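Local coordinates for quercetin 2,3-dioxygenase (Escherichia coli, PDB 1TQ5), which catalyses in vitro the dioxygenation of quercetin, releasing carbon monoxide, with one divalent metal ion, although its physiological role is unknown, at residues Arg5-Arg10 with Ser20-Phe24; Met62-Val68 with Gly88-Ser94; Thr72-Ser78 with Arg100-Pro106; Val187-Thr193 with His216-Glu222. Residues are numbered along the deposited sequence.

Contact 1 (Arg5-Arg10 with Ser20-Phe24)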
# COMPACT_ATOMS: atom_id res chain seq x y z
N ARG A 5 2.77 14.09 -3.62
CA ARG A 5 3.85 13.64 -2.75
C ARG A 5 4.91 13.08 -3.69
O ARG A 5 4.84 11.91 -4.08
CB ARG A 5 3.33 12.55 -1.81
CG ARG A 5 4.39 11.88 -0.96
CD ARG A 5 5.20 12.89 -0.18
NE ARG A 5 5.87 12.28 0.97
CZ ARG A 5 6.85 12.88 1.65
NH1 ARG A 5 7.26 14.08 1.28
NH2 ARG A 5 7.39 12.28 2.70
N LYS A 6 5.88 13.91 -4.07
CA LYS A 6 6.93 13.49 -4.99
C LYS A 6 7.77 12.33 -4.49
O LYS A 6 8.14 12.28 -3.32
CB LYS A 6 7.86 14.66 -5.33
CG LYS A 6 7.25 15.71 -6.24
CD LYS A 6 8.30 16.73 -6.65
CE LYS A 6 7.72 17.82 -7.55
NZ LYS A 6 6.72 18.66 -6.84
N ALA A 7 8.07 11.40 -5.39
CA ALA A 7 8.87 10.23 -5.05
C ALA A 7 10.25 10.59 -4.48
O ALA A 7 10.70 9.97 -3.52
CB ALA A 7 9.04 9.34 -6.28
N ASN A 8 10.91 11.60 -5.06
CA ASN A 8 12.24 12.00 -4.61
C ASN A 8 12.27 12.76 -3.29
O ASN A 8 13.33 12.95 -2.70
CB ASN A 8 12.94 12.83 -5.69
CG ASN A 8 12.21 14.14 -5.97
OD1 ASN A 8 11.04 14.14 -6.35
ND2 ASN A 8 12.90 15.26 -5.78
N GLU A 9 11.12 13.20 -2.81
CA GLU A 9 11.08 13.93 -1.55
C GLU A 9 10.65 13.04 -0.38
O GLU A 9 10.48 13.51 0.74
CB GLU A 9 10.16 15.14 -1.68
CG GLU A 9 10.76 16.20 -2.59
CD GLU A 9 9.85 17.39 -2.79
OE1 GLU A 9 10.30 18.38 -3.41
OE2 GLU A 9 8.69 17.33 -2.33
N ARG A 10 10.50 11.75 -0.66
CA ARG A 10 10.11 10.79 0.38
C ARG A 10 11.27 10.60 1.34
O ARG A 10 12.42 10.84 0.99
CB ARG A 10 9.76 9.44 -0.24
CG ARG A 10 8.40 9.37 -0.90
CD ARG A 10 8.20 8.00 -1.53
NE ARG A 10 9.24 7.73 -2.53
CZ ARG A 10 9.39 6.57 -3.16
NH1 ARG A 10 8.57 5.56 -2.90
NH2 ARG A 10 10.36 6.43 -4.06
N SER A 20 14.85 1.76 1.91
CA SER A 20 13.45 2.12 2.07
C SER A 20 13.08 3.60 1.86
O SER A 20 13.75 4.50 2.35
CB SER A 20 13.01 1.67 3.47
OG SER A 20 11.62 1.86 3.69
N TRP A 21 12.01 3.83 1.10
CA TRP A 21 11.51 5.18 0.87
C TRP A 21 10.20 5.28 1.65
O TRP A 21 9.30 4.47 1.46
CB TRP A 21 11.29 5.44 -0.62
CG TRP A 21 12.57 5.44 -1.38
CD1 TRP A 21 13.28 4.35 -1.81
CD2 TRP A 21 13.35 6.59 -1.74
NE1 TRP A 21 14.45 4.75 -2.40
CE2 TRP A 21 14.52 6.11 -2.37
CE3 TRP A 21 13.18 7.97 -1.58
CZ2 TRP A 21 15.52 6.98 -2.85
CZ3 TRP A 21 14.17 8.83 -2.05
CH2 TRP A 21 15.32 8.32 -2.68
N HIS A 22 10.11 6.26 2.53
CA HIS A 22 8.92 6.45 3.36
C HIS A 22 8.01 7.55 2.85
O HIS A 22 8.43 8.70 2.71
CB HIS A 22 9.33 6.82 4.79
CG HIS A 22 10.28 5.84 5.41
ND1 HIS A 22 9.93 4.54 5.67
CD2 HIS A 22 11.57 5.98 5.80
CE1 HIS A 22 10.97 3.91 6.20
NE2 HIS A 22 11.97 4.77 6.28
N THR A 23 6.75 7.20 2.60
CA THR A 23 5.81 8.20 2.13
C THR A 23 5.37 9.11 3.28
O THR A 23 5.15 10.31 3.08
CB THR A 23 4.56 7.55 1.51
OG1 THR A 23 4.93 6.89 0.29
CG2 THR A 23 3.50 8.59 1.23
N PHE A 24 5.25 8.54 4.48
CA PHE A 24 4.83 9.28 5.67
C PHE A 24 5.86 9.11 6.79
O PHE A 24 6.69 8.19 6.75
CB PHE A 24 3.50 8.76 6.22
CG PHE A 24 2.38 8.75 5.22
CD1 PHE A 24 1.79 9.93 4.81
CD2 PHE A 24 1.94 7.55 4.67
CE1 PHE A 24 0.77 9.93 3.86
CE2 PHE A 24 0.92 7.54 3.72
CZ PHE A 24 0.34 8.73 3.32
O HOH W 1 6.85 5.17 -0.47
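Two arginines of R5-R10 hold the end of strand 18-22 in different ways. Direct hydrogen bonding belongs to R5: its NE and NH2 both lie 3.0 Å from T23 O, which sits at the guanidinium edge and so accepts a forked pair. NH2 also bonds to the Y29 hydroxyl, and F34 adds a cation-pi contact. R10 works through water. Water 1 lies 3.0 Å from R10 NH1, 3.2 Å from W21 O and 2.7 Å from T23 OG1, while R10 NE turns back to A7 O at 2.9 Å, tying the side chain to its own 3-10 turn; D45 completes a salt bridge to NH1. Van der Waals packing against W21 fills the rest. W21 CB lies over one guanidinium face, 3.4 Å from R10 CZ, and W21 CE3 approaches A7 O at 3.7 Å. Between them the guanidinium groups thus meet carbonyls, water and an acid (D45) in the connection from strand 2-5, in a sheet with C-terminal strands, to strand 11-14 of the N-terminal domain.

Contact 2 (Met62-Val68 with Gly88-Ser94). With CD (cadmium ion), chain E.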
# COMPACT_ATOMS: atom_id res chain seq x y z
N MSE A 62 -3.16 -3.01 14.24
CA MSE A 62 -2.75 -2.44 12.96
C MSE A 62 -2.91 -3.46 11.84
O MSE A 62 -2.61 -4.64 12.02
CB MSE A 62 -1.29 -1.97 13.03
CG MSE A 62 -0.82 -1.09 11.87
SE MSE A 62 -1.48 0.61 11.86
CE MSE A 62 -0.43 1.39 13.06
N GLU A 63 -3.41 -3.01 10.70
CA GLU A 63 -3.59 -3.87 9.54
C GLU A 63 -2.36 -3.67 8.67
O GLU A 63 -2.11 -2.57 8.19
CB GLU A 63 -4.85 -3.47 8.74
CG GLU A 63 -6.15 -3.53 9.54
CD GLU A 63 -6.57 -4.95 9.89
OE1 GLU A 63 -7.14 -5.64 9.02
OE2 GLU A 63 -6.33 -5.38 11.04
N ILE A 64 -1.58 -4.73 8.49
CA ILE A 64 -0.36 -4.65 7.70
C ILE A 64 -0.52 -5.35 6.36
O ILE A 64 -0.67 -6.57 6.29
CB ILE A 64 0.84 -5.29 8.43
CG1 ILE A 64 0.94 -4.75 9.85
CG2 ILE A 64 2.12 -5.00 7.66
CD1 ILE A 64 1.15 -3.26 9.93
N LEU A 65 -0.48 -4.57 5.28
CA LEU A 65 -0.63 -5.10 3.94
C LEU A 65 0.68 -5.06 3.16
O LEU A 65 1.40 -4.06 3.20
CB LEU A 65 -1.68 -4.30 3.18
CG LEU A 65 -1.76 -4.57 1.68
CD1 LEU A 65 -2.45 -5.89 1.42
CD2 LEU A 65 -2.51 -3.43 1.01
N THR A 66 0.99 -6.15 2.46
CA THR A 66 2.21 -6.22 1.66
C THR A 66 1.86 -6.45 0.18
O THR A 66 1.02 -7.29 -0.14
CB THR A 66 3.12 -7.38 2.10
OG1 THR A 66 3.38 -7.30 3.51
CG2 THR A 66 4.44 -7.33 1.33
N TYR A 67 2.50 -5.70 -0.71
CA TYR A 67 2.32 -5.86 -2.14
C TYR A 67 3.70 -6.07 -2.75
O TYR A 67 4.54 -5.16 -2.73
CB TYR A 67 1.64 -4.63 -2.75
CG TYR A 67 1.42 -4.73 -4.25
CD1 TYR A 67 1.11 -5.96 -4.85
CD2 TYR A 67 1.49 -3.61 -5.07
CE1 TYR A 67 0.89 -6.07 -6.22
CE2 TYR A 67 1.27 -3.70 -6.44
CZ TYR A 67 0.97 -4.94 -7.01
OH TYR A 67 0.74 -5.04 -8.36
N VAL A 68 3.94 -7.27 -3.27
CA VAL A 68 5.23 -7.61 -3.87
C VAL A 68 5.28 -7.19 -5.34
O VAL A 68 4.44 -7.61 -6.15
CB VAL A 68 5.51 -9.12 -3.77
CG1 VAL A 68 6.90 -9.42 -4.30
CG2 VAL A 68 5.38 -9.58 -2.32
N GLY A 88 3.45 -9.50 -7.72
CA GLY A 88 2.10 -9.40 -8.23
C GLY A 88 1.05 -9.78 -7.19
O GLY A 88 -0.13 -9.48 -7.36
N GLU A 89 1.47 -10.43 -6.11
CA GLU A 89 0.52 -10.83 -5.09
C GLU A 89 0.49 -9.95 -3.85
O GLU A 89 1.37 -9.11 -3.64
CB GLU A 89 0.76 -12.29 -4.69
CG GLU A 89 0.50 -13.26 -5.83
CD GLU A 89 0.52 -14.70 -5.39
OE1 GLU A 89 0.53 -14.95 -4.16
OE2 GLU A 89 0.53 -15.60 -6.27
N PHE A 90 -0.53 -10.16 -3.03
CA PHE A 90 -0.74 -9.40 -1.81
C PHE A 90 -0.83 -10.36 -0.63
O PHE A 90 -0.97 -11.56 -0.79
CB PHE A 90 -2.07 -8.64 -1.87
CG PHE A 90 -2.10 -7.52 -2.87
CD1 PHE A 90 -1.71 -6.23 -2.52
CD2 PHE A 90 -2.56 -7.75 -4.16
CE1 PHE A 90 -1.79 -5.18 -3.44
CE2 PHE A 90 -2.64 -6.71 -5.09
CZ PHE A 90 -2.25 -5.42 -4.73
N GLN A 91 -0.75 -9.79 0.57
CA GLN A 91 -0.89 -10.55 1.80
C GLN A 91 -1.33 -9.50 2.81
O GLN A 91 -0.97 -8.34 2.69
CB GLN A 91 0.44 -11.20 2.22
CG GLN A 91 1.41 -10.29 2.98
CD GLN A 91 2.69 -11.00 3.38
OE1 GLN A 91 2.74 -12.23 3.42
NE2 GLN A 91 3.73 -10.24 3.67
N ILE A 92 -2.15 -9.90 3.77
CA ILE A 92 -2.57 -8.95 4.78
C ILE A 92 -2.55 -9.63 6.14
O ILE A 92 -2.80 -10.83 6.25
CB ILE A 92 -3.98 -8.39 4.49
CG1 ILE A 92 -4.28 -7.24 5.46
CG2 ILE A 92 -5.02 -9.48 4.61
CD1 ILE A 92 -5.55 -6.47 5.13
N MSE A 93 -2.22 -8.85 7.16
CA MSE A 93 -2.14 -9.36 8.52
C MSE A 93 -2.71 -8.34 9.50
O MSE A 93 -2.42 -7.14 9.40
CB MSE A 93 -0.68 -9.66 8.86
CG MSE A 93 -0.43 -10.32 10.19
SE MSE A 93 1.35 -10.59 10.43
CE MSE A 93 1.83 -9.02 11.16
N SER A 94 -3.53 -8.80 10.43
CA SER A 94 -4.10 -7.94 11.45
C SER A 94 -3.35 -8.24 12.74
O SER A 94 -3.42 -9.36 13.25
CB SER A 94 -5.59 -8.24 11.65
OG SER A 94 -6.35 -7.91 10.50
CD CD E . 0.49 -17.47 -4.47
O HOH W 2 1.38 -17.40 -2.00
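The pleat of this antiparallel pair (axes at 167°) divides its side chains between two faces; rotamers decide which partners they meet. On the face of E63, L65, Y67, F90, I92 and S94, the rings of Y67 (chi1 t) and F90 (chi1 m) form an offset stack, centroids 4.2 Å apart and planes at 9°. L65 (t,p) places CD1 4.0 Å from F90 CD1. E63 folds (m,m) so that OE2 accepts a 2.6 Å hydrogen bond from S94 OG, while OE1 forms a salt bridge with R129. On the other face, Q91 (p,t) directs NE2 to T66 OG1 at 3.0 Å, although T66 also bonds to Q116 and Q91 OE1 to Y130. Selenomethionine M93, t,t for chi1 and chi2, turns at chi3 (p), near H75 and H101. Backbone bonds such as I64 N to M93 O (2.7 Å) fix the register. These are neighbouring strands of the larger sheet of the N-terminal cupin barrel, the face of T66, Q91 and M93 turned to its metal-bearing sheet.

Contact 3 (Thr72-Ser78 with Arg100-Pro106). With CD (cadmium ion), chain B.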
# COMPACT_ATOMS: atom_id res chain seq x y z
N THR A 72 10.40 -12.43 -4.50
CA THR A 72 9.55 -13.20 -3.62
C THR A 72 9.82 -12.84 -2.16
O THR A 72 10.94 -12.48 -1.80
CB THR A 72 9.81 -14.72 -3.78
OG1 THR A 72 9.74 -15.08 -5.17
CG2 THR A 72 8.78 -15.54 -3.01
N VAL A 73 8.78 -12.91 -1.33
CA VAL A 73 8.93 -12.64 0.09
C VAL A 73 8.38 -13.82 0.87
O VAL A 73 7.36 -14.40 0.50
CB VAL A 73 8.19 -11.36 0.51
CG1 VAL A 73 6.69 -11.52 0.31
CG2 VAL A 73 8.50 -11.04 1.97
N GLU A 74 9.07 -14.18 1.94
CA GLU A 74 8.66 -15.29 2.80
C GLU A 74 8.15 -14.73 4.13
O GLU A 74 8.87 -14.01 4.83
CB GLU A 74 9.84 -16.22 3.05
CG GLU A 74 9.54 -17.35 4.04
CD GLU A 74 9.15 -18.64 3.36
OE1 GLU A 74 9.97 -19.16 2.56
OE2 GLU A 74 8.04 -19.15 3.62
N HIS A 75 6.91 -15.07 4.47
CA HIS A 75 6.32 -14.61 5.72
C HIS A 75 6.27 -15.70 6.79
O HIS A 75 6.03 -16.87 6.50
CB HIS A 75 4.90 -14.09 5.44
CG HIS A 75 4.08 -13.88 6.67
ND1 HIS A 75 3.44 -14.91 7.33
CD2 HIS A 75 3.79 -12.75 7.36
CE1 HIS A 75 2.79 -14.42 8.37
NE2 HIS A 75 2.98 -13.11 8.41
N GLN A 76 6.51 -15.28 8.04
CA GLN A 76 6.48 -16.17 9.20
C GLN A 76 5.91 -15.36 10.36
O GLN A 76 6.32 -14.23 10.59
CB GLN A 76 7.89 -16.66 9.53
CG GLN A 76 8.46 -17.63 8.50
CD GLN A 76 9.93 -17.92 8.73
OE1 GLN A 76 10.33 -18.40 9.79
NE2 GLN A 76 10.75 -17.64 7.72
N ASP A 77 4.97 -15.94 11.10
CA ASP A 77 4.38 -15.20 12.22
C ASP A 77 4.21 -16.01 13.49
O ASP A 77 4.21 -17.24 13.46
CB ASP A 77 3.03 -14.60 11.80
CG ASP A 77 1.99 -15.66 11.50
OD1 ASP A 77 0.97 -15.32 10.86
OD2 ASP A 77 2.17 -16.83 11.91
N SER A 78 4.07 -15.30 14.61
CA SER A 78 3.87 -15.91 15.92
C SER A 78 2.58 -16.71 15.83
O SER A 78 1.55 -16.34 16.40
CB SER A 78 3.75 -14.82 16.99
OG SER A 78 3.56 -15.38 18.27
N ARG A 100 3.79 -11.34 16.47
CA ARG A 100 5.17 -11.17 16.06
C ARG A 100 5.34 -11.80 14.68
O ARG A 100 4.73 -12.82 14.39
CB ARG A 100 6.12 -11.84 17.05
CG ARG A 100 6.39 -11.03 18.31
CD ARG A 100 7.16 -11.83 19.34
NE ARG A 100 6.35 -12.91 19.91
CZ ARG A 100 5.22 -12.71 20.60
NH1 ARG A 100 4.77 -11.48 20.81
NH2 ARG A 100 4.55 -13.75 21.07
N HIS A 101 6.14 -11.18 13.83
CA HIS A 101 6.35 -11.75 12.51
C HIS A 101 7.68 -11.33 11.92
O HIS A 101 8.36 -10.44 12.45
CB HIS A 101 5.22 -11.35 11.55
CG HIS A 101 5.33 -9.95 11.03
ND1 HIS A 101 5.00 -9.61 9.73
CD2 HIS A 101 5.73 -8.80 11.62
CE1 HIS A 101 5.20 -8.32 9.55
NE2 HIS A 101 5.64 -7.80 10.68
N SER A 102 8.06 -11.99 10.84
CA SER A 102 9.29 -11.69 10.14
C SER A 102 9.01 -11.86 8.66
O SER A 102 8.09 -12.59 8.28
CB SER A 102 10.41 -12.64 10.57
OG SER A 102 10.17 -13.94 10.07
N GLU A 103 9.78 -11.17 7.83
CA GLU A 103 9.66 -11.23 6.38
C GLU A 103 11.05 -11.17 5.79
O GLU A 103 11.82 -10.27 6.11
CB GLU A 103 8.87 -10.03 5.84
CG GLU A 103 7.40 -10.29 5.58
CD GLU A 103 6.51 -9.81 6.70
OE1 GLU A 103 6.73 -8.67 7.17
OE2 GLU A 103 5.60 -10.57 7.10
N TYR A 104 11.38 -12.13 4.94
CA TYR A 104 12.70 -12.13 4.33
C TYR A 104 12.65 -12.52 2.87
O TYR A 104 11.64 -13.00 2.36
CB TYR A 104 13.64 -13.07 5.11
CG TYR A 104 13.36 -14.54 4.90
CD1 TYR A 104 13.91 -15.21 3.81
CD2 TYR A 104 12.54 -15.24 5.77
CE1 TYR A 104 13.65 -16.56 3.60
CE2 TYR A 104 12.26 -16.59 5.56
CZ TYR A 104 12.82 -17.24 4.47
OH TYR A 104 12.53 -18.57 4.24
N ASN A 105 13.76 -12.28 2.18
CA ASN A 105 13.90 -12.60 0.78
C ASN A 105 14.51 -13.99 0.72
O ASN A 105 15.67 -14.18 1.05
CB ASN A 105 14.83 -11.59 0.11
CG ASN A 105 15.00 -11.85 -1.37
OD1 ASN A 105 14.51 -12.85 -1.90
ND2 ASN A 105 15.72 -10.96 -2.04
N PRO A 106 13.72 -15.00 0.32
CA PRO A 106 14.21 -16.38 0.23
C PRO A 106 15.20 -16.63 -0.91
O PRO A 106 15.96 -17.60 -0.88
CB PRO A 106 12.93 -17.19 0.07
CG PRO A 106 12.05 -16.26 -0.72
CD PRO A 106 12.28 -14.94 -0.01
CD CD B . 6.64 -5.44 10.86
O HOH W 3 13.21 -12.28 -4.27
O HOH W 4 12.00 -20.98 3.37
O HOH W 5 7.68 -3.02 11.36
O HOH W 6 5.87 -4.35 8.71
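R100 O, near the start of strand 99-104, accepts S78 N 2.6 Å away, while S78 CB lies over one face of the R100 guanidinium. H101 follows in a non-hydrogen-bonded pair with D77 (CA-CA 4.0 Å); its NE2 reaches the cadmium ion at 2.6 Å, joined there by H59 and waters 5 and 6. S102 exchanges backbone bonds with Q76, S102 N to Q76 O at 2.8 Å and Q76 N to S102 O at 3.1 Å. E103, paired with H75, points to the same face as H101. Y104 forms the next hydrogen-bonded pair, E74 N lying 2.9 Å from Y104 O, and E74 CB sits over its ring, 3.7 Å from the centroid. N105 OD1 and T72 N share water 3, each at 2.8 Å; N105 ND2 bonds to E110 O, and P106 CD packs 3.3 Å from T72 O. This antiparallel pair, axes at 165°, carries H101 and, by similarity, E103 of the metal site that H57 and H59 complete, the three-histidine, one-glutamate set characteristic of cupins.

Contact 4 (Val187-Thr193 with His216-Glu222)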
# COMPACT_ATOMS: atom_id res chain seq x y z
N VAL A 187 1.18 5.73 -7.44
CA VAL A 187 1.51 5.21 -8.76
C VAL A 187 2.59 4.14 -8.61
O VAL A 187 3.74 4.43 -8.28
CB VAL A 187 2.03 6.32 -9.69
CG1 VAL A 187 2.23 5.75 -11.10
CG2 VAL A 187 1.03 7.49 -9.74
N VAL A 188 2.21 2.88 -8.84
CA VAL A 188 3.17 1.79 -8.75
C VAL A 188 4.14 1.92 -9.93
O VAL A 188 5.35 1.75 -9.78
CB VAL A 188 2.46 0.43 -8.81
CG1 VAL A 188 3.48 -0.70 -8.78
CG2 VAL A 188 1.50 0.31 -7.64
N LYS A 189 3.60 2.25 -11.10
CA LYS A 189 4.44 2.42 -12.28
C LYS A 189 3.68 3.11 -13.40
O LYS A 189 2.47 2.99 -13.50
CB LYS A 189 4.98 1.07 -12.76
CG LYS A 189 3.92 0.13 -13.33
CD LYS A 189 4.58 -1.11 -13.95
CE LYS A 189 5.54 -0.72 -15.07
NZ LYS A 189 6.28 -1.88 -15.64
N GLY A 190 4.41 3.82 -14.25
CA GLY A 190 3.78 4.50 -15.36
C GLY A 190 3.67 5.99 -15.17
O GLY A 190 4.26 6.55 -14.24
N ASN A 191 2.92 6.64 -16.05
CA ASN A 191 2.73 8.08 -16.00
C ASN A 191 1.25 8.36 -16.15
O ASN A 191 0.65 7.99 -17.16
CB ASN A 191 3.50 8.76 -17.14
CG ASN A 191 4.99 8.54 -17.05
OD1 ASN A 191 5.69 9.22 -16.29
ND2 ASN A 191 5.50 7.59 -17.82
N VAL A 192 0.66 9.00 -15.15
CA VAL A 192 -0.76 9.31 -15.21
C VAL A 192 -1.03 10.78 -14.89
O VAL A 192 -0.15 11.50 -14.41
CB VAL A 192 -1.58 8.43 -14.24
CG1 VAL A 192 -1.24 6.96 -14.46
CG2 VAL A 192 -1.30 8.83 -12.79
N THR A 193 -2.25 11.21 -15.18
CA THR A 193 -2.69 12.57 -14.91
C THR A 193 -3.97 12.36 -14.11
O THR A 193 -4.88 11.67 -14.56
CB THR A 193 -3.00 13.36 -16.21
OG1 THR A 193 -1.77 13.67 -16.88
CG2 THR A 193 -3.73 14.64 -15.90
N HIS A 216 -6.21 9.68 -16.25
CA HIS A 216 -5.83 9.50 -17.65
C HIS A 216 -4.42 8.94 -17.67
O HIS A 216 -3.52 9.47 -17.01
CB HIS A 216 -5.88 10.84 -18.39
CG HIS A 216 -5.41 10.76 -19.81
ND1 HIS A 216 -4.07 10.74 -20.15
CD2 HIS A 216 -6.10 10.63 -20.97
CE1 HIS A 216 -3.96 10.61 -21.46
NE2 HIS A 216 -5.17 10.54 -21.98
N ALA A 217 -4.22 7.85 -18.40
CA ALA A 217 -2.90 7.23 -18.48
C ALA A 217 -2.10 7.72 -19.68
O ALA A 217 -2.50 7.53 -20.83
CB ALA A 217 -3.04 5.71 -18.54
N ASP A 218 -0.96 8.36 -19.41
CA ASP A 218 -0.11 8.89 -20.46
C ASP A 218 0.75 7.77 -21.06
O ASP A 218 1.34 7.92 -22.13
CB ASP A 218 0.77 10.01 -19.90
CG ASP A 218 -0.04 11.07 -19.15
OD1 ASP A 218 -1.00 11.62 -19.74
OD2 ASP A 218 0.29 11.34 -17.98
N SER A 219 0.83 6.66 -20.33
CA SER A 219 1.56 5.47 -20.74
C SER A 219 0.93 4.33 -19.95
O SER A 219 0.16 4.59 -19.02
CB SER A 219 3.05 5.60 -20.41
OG SER A 219 3.26 5.82 -19.02
N ASP A 220 1.20 3.09 -20.32
CA ASP A 220 0.63 1.96 -19.59
C ASP A 220 1.01 2.19 -18.13
O ASP A 220 2.18 2.42 -17.82
CB ASP A 220 1.21 0.63 -20.06
CG ASP A 220 0.98 0.39 -21.54
OD1 ASP A 220 -0.17 0.56 -22.00
OD2 ASP A 220 1.95 0.03 -22.24
N SER A 221 0.04 2.13 -17.24
CA SER A 221 0.33 2.37 -15.84
C SER A 221 -0.45 1.47 -14.90
O SER A 221 -1.29 0.66 -15.33
CB SER A 221 -0.01 3.82 -15.49
OG SER A 221 0.60 4.73 -16.40
N GLU A 222 -0.16 1.61 -13.61
CA GLU A 222 -0.85 0.87 -12.57
C GLU A 222 -0.79 1.73 -11.32
O GLU A 222 0.28 2.22 -10.95
CB GLU A 222 -0.19 -0.48 -12.30
CG GLU A 222 -0.89 -1.27 -11.19
CD GLU A 222 -0.28 -2.64 -10.97
OE1 GLU A 222 -0.25 -3.44 -11.93
OE2 GLU A 222 0.15 -2.93 -9.83
O HOH W 7 -1.83 14.36 -19.60
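Two separate antiparallel ladders supply most firm backbone bonds. In one, T193 N donates to H216 O at 2.8 Å and H216 N to T193 O at 2.9 Å, V192 and A217 being the adjoining non-hydrogen-bonded pair. In the other, E222 N donates to K189 O at 3.0 Å, and E222 O receives V188 N at 2.9 Å and, weakly, K189 N at 3.3 Å. Between them the register shifts by two residues; the backbone bond D218 N to N191 O (2.8 Å) spans the gap, and side chains add N191 ND2 to S219 OG (3.1 Å) and, within one segment, S221 OG to S219 O (2.7 Å). At G190 (phi/psi 105/-170°) a CB would clash with S221 OG and D220 O, so backbone angles and close approach (G190 CA to S221 OG 3.4 Å) both call for glycine. Further out, water 7 joins T193 OG1 (2.8 Å) to D218 OD1 (2.9 Å), V192 CG1 lies 3.5 Å from S221 OG, and E222 OE2 bonds to Y67 of the other domain. V188 and K189, both facing E222, define a classic beta bulge where the chain turns a corner between two sheets of the C-terminal cupin domain.

Along the chain, contact 1 closes first, contacts 2 and 3 interleave, and contact 4 comes last. Contacts 2 and 3 have centres 12 Å apart and touch: strand 63-70 leads into 72-77 and strand 90-94 into 99-104, and M93 CE comes 3.5 Å from H101 ND1, where one sheet packs against the metal-bearing one. Contact 1, centred 20 Å from contact 2, reaches the same seven-stranded sheet. Contact 4 lies in the C-terminal domain, about 30 Å between centres from contact 3, yet Y67 OH approaches E222 OE2 at 2.6 Å, a probable hydrogen bond between contacts 2 and 4. Here, then, the two face-to-face cupin domains touch through Y67 and E222.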